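Local coordinates for peptidase, C14 family (PDB 3BIJ), which is of unknown function but, as a caspase-like member of peptidase family C14, may act as a cysteine endopeptidase, at residues A[17-22]-A[173-178]. Residues are numbered along the deposited sequence; the frame is centred on the assembly and turned at random.
Sequences KHYGGW and MRTYRA
The type I' beta turn from Tyr19 to Trp22 lies against one side of helix 169-178, and Tyr19 CA and Thr175 CA come within 4.8 Å. The turn is closed by Trp22 N bonding to Tyr19 O. Gly20 and Gly21 fill its two middle positions, both with positive phi.

The Thr175 side chain packs against both His18 and Tyr19. Thr175 OG1 is 3.4 Å from Tyr19 CA and lies near the ring plane, at the CD1 edge. This hydroxyl is paired with Val171 O, one turn earlier in the helix. Thr175 CG2, anti to the backbone N, packs 3.7 Å from Tyr19 CD1 and equally close to His18 O. The His18 side chain crosses Thr175 at about a right angle and its ring touches the same methyl. The His18 ring points one edge at a face of the Tyr19 ring, over its centre.

The one hydrogen bond across the contact runs from Arg174 NH2 to Gly20 O over 3.0 Å, nearly in line with the carbonyl but bent at the hydrogen (139°). A bend at chi3 (-87°) turns NE out of the line of the chain; Arg174 CD lies 3.5 Å from Gly20 O.

Asn179 ND2 adds a link just past Ala178, bonding to both His18 O and Thr175 O. Tyr19 OH reaches Leu105 O, and Tyr19 and Thr175 both touch Glu109 of strand 109-111. A second subunit packs Ala31 on Arg174. The contact thus joins the loop between strand 4-10 and helix 29-42 to helix 169-178, beside strand 109-111, at the periphery of the caspase-like domain.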
loop_
_atom_site.group_PDB
_atom_site.type_symbol
_atom_site.label_atom_id
_atom_site.label_comp_id
_atom_site.label_asym_id
_atom_site.label_seq_id
_atom_site.Cartn_x
_atom_site.Cartn_y
_atom_site.Cartn_z
ATOM N N LYS A 17 -21.330 15.386 27.543
ATOM C CA LYS A 17 -22.040 15.089 28.778
ATOM C C LYS A 17 -23.201 14.119 28.532
ATOM O O LYS A 17 -23.783 13.589 29.468
ATOM C CB LYS A 17 -22.542 16.399 29.402
ATOM C CG LYS A 17 -21.406 17.257 29.998
ATOM C CD LYS A 17 -21.505 18.773 29.671
ATOM C CE LYS A 17 -22.747 19.444 30.283
ATOM N NZ LYS A 17 -23.942 19.347 29.387
ATOM N N HIS A 18 -23.541 13.883 27.271
ATOM C CA HIS A 18 -24.613 12.953 26.958
ATOM C C HIS A 18 -24.066 11.747 26.193
ATOM O O HIS A 18 -24.521 10.614 26.366
ATOM C CB HIS A 18 -25.701 13.652 26.138
ATOM C CG HIS A 18 -26.731 12.720 25.587
ATOM N ND1 HIS A 18 -26.535 11.989 24.434
ATOM C CD2 HIS A 18 -27.953 12.367 26.050
ATOM C CE1 HIS A 18 -27.590 11.228 24.211
ATOM N NE2 HIS A 18 -28.467 11.436 25.177
ATOM N N TYR A 19 -23.070 11.996 25.355
ATOM C CA TYR A 19 -22.474 10.937 24.553
ATOM C C TYR A 19 -21.310 10.233 25.244
ATOM O O TYR A 19 -20.271 9.982 24.632
ATOM C CB TYR A 19 -22.021 11.516 23.222
ATOM C CG TYR A 19 -23.159 11.862 22.294
ATOM C CD1 TYR A 19 -23.704 10.898 21.456
ATOM C CD2 TYR A 19 -23.664 13.156 22.232
ATOM C CE1 TYR A 19 -24.719 11.206 20.563
ATOM C CE2 TYR A 19 -24.686 13.490 21.345
ATOM C CZ TYR A 19 -25.210 12.509 20.503
ATOM O OH TYR A 19 -26.178 12.837 19.576
ATOM N N GLY A 20 -21.489 9.921 26.526
ATOM C CA GLY A 20 -20.457 9.227 27.276
ATOM C C GLY A 20 -19.053 9.794 27.142
ATOM O O GLY A 20 -18.091 9.035 27.058
ATOM N N GLY A 21 -18.924 11.117 27.108
ATOM C CA GLY A 21 -17.604 11.717 27.009
ATOM C C GLY A 21 -17.081 11.957 25.607
ATOM O O GLY A 21 -15.972 12.457 25.427
ATOM N N TRP A 22 -17.876 11.608 24.607
ATOM C CA TRP A 22 -17.485 11.795 23.215
ATOM C C TRP A 22 -17.980 13.153 22.736
ATOM O O TRP A 22 -19.150 13.484 22.925
ATOM C CB TRP A 22 -18.118 10.706 22.360
ATOM C CG TRP A 22 -17.702 10.753 20.931
ATOM C CD1 TRP A 22 -16.437 10.625 20.452
ATOM C CD2 TRP A 22 -18.558 10.825 19.788
ATOM N NE1 TRP A 22 -16.446 10.591 19.084
ATOM C CE2 TRP A 22 -17.737 10.710 18.648
ATOM C CE3 TRP A 22 -19.939 10.964 19.613
ATOM C CZ2 TRP A 22 -18.248 10.731 17.357
ATOM C CZ3 TRP A 22 -20.445 10.986 18.329
ATOM C CH2 TRP A 22 -19.600 10.866 17.217
HETATM N N MSE A 173 -22.840 2.470 21.637
HETATM C CA MSE A 173 -23.309 1.589 22.698
HETATM C C MSE A 173 -23.119 2.234 24.062
HETATM O O MSE A 173 -23.990 2.163 24.935
HETATM C CB MSE A 173 -22.552 0.261 22.651
HETATM C CG MSE A 173 -22.609 -0.434 21.284
HETATM SE SE MSE A 173 -21.611 -2.119 21.205
HETATM C CE MSE A 173 -19.808 -1.393 21.519
ATOM N N ARG A 174 -21.963 2.854 24.247
ATOM C CA ARG A 174 -21.674 3.519 25.504
ATOM C C ARG A 174 -22.729 4.610 25.753
ATOM O O ARG A 174 -23.244 4.741 26.866
ATOM C CB ARG A 174 -20.266 4.130 25.465
ATOM C CG ARG A 174 -19.784 4.636 26.826
ATOM C CD ARG A 174 -18.638 5.612 26.692
ATOM N NE ARG A 174 -17.330 4.982 26.640
ATOM C CZ ARG A 174 -16.209 5.638 26.339
ATOM N NH1 ARG A 174 -15.037 5.007 26.321
ATOM N NH2 ARG A 174 -16.256 6.929 26.032
ATOM N N THR A 175 -23.048 5.384 24.713
ATOM C CA THR A 175 -24.043 6.445 24.824
ATOM C C THR A 175 -25.390 5.839 25.190
ATOM O O THR A 175 -26.139 6.382 26.006
ATOM C CB THR A 175 -24.190 7.234 23.504
ATOM O OG1 THR A 175 -22.952 7.879 23.194
ATOM C CG2 THR A 175 -25.278 8.293 23.618
ATOM N N TYR A 176 -25.703 4.701 24.590
ATOM C CA TYR A 176 -26.965 4.052 24.890
ATOM C C TYR A 176 -27.016 3.648 26.360
ATOM O O TYR A 176 -27.961 3.988 27.066
ATOM C CB TYR A 176 -27.153 2.815 24.014
ATOM C CG TYR A 176 -28.345 1.983 24.421
ATOM C CD1 TYR A 176 -29.647 2.393 24.127
ATOM C CD2 TYR A 176 -28.171 0.810 25.137
ATOM C CE1 TYR A 176 -30.744 1.649 24.543
ATOM C CE2 TYR A 176 -29.252 0.063 25.555
ATOM C CZ TYR A 176 -30.537 0.484 25.259
ATOM O OH TYR A 176 -31.608 -0.264 25.684
ATOM N N ARG A 177 -26.000 2.916 26.814
ATOM C CA ARG A 177 -25.949 2.470 28.205
ATOM C C ARG A 177 -26.065 3.638 29.178
ATOM O O ARG A 177 -26.812 3.566 30.147
ATOM C CB ARG A 177 -24.653 1.694 28.484
ATOM C CG ARG A 177 -24.540 0.367 27.723
ATOM C CD ARG A 177 -23.378 -0.503 28.224
ATOM N NE ARG A 177 -22.072 0.140 28.055
ATOM C CZ ARG A 177 -21.352 0.113 26.937
ATOM N NH1 ARG A 177 -21.797 -0.537 25.866
ATOM N NH2 ARG A 177 -20.192 0.751 26.893
ATOM N N ALA A 178 -25.335 4.715 28.904
ATOM C CA ALA A 178 -25.345 5.894 29.765
ATOM C C ALA A 178 -26.678 6.618 29.773
ATOM O O ALA A 178 -26.896 7.497 30.603
ATOM C CB ALA A 178 -24.249 6.851 29.341
#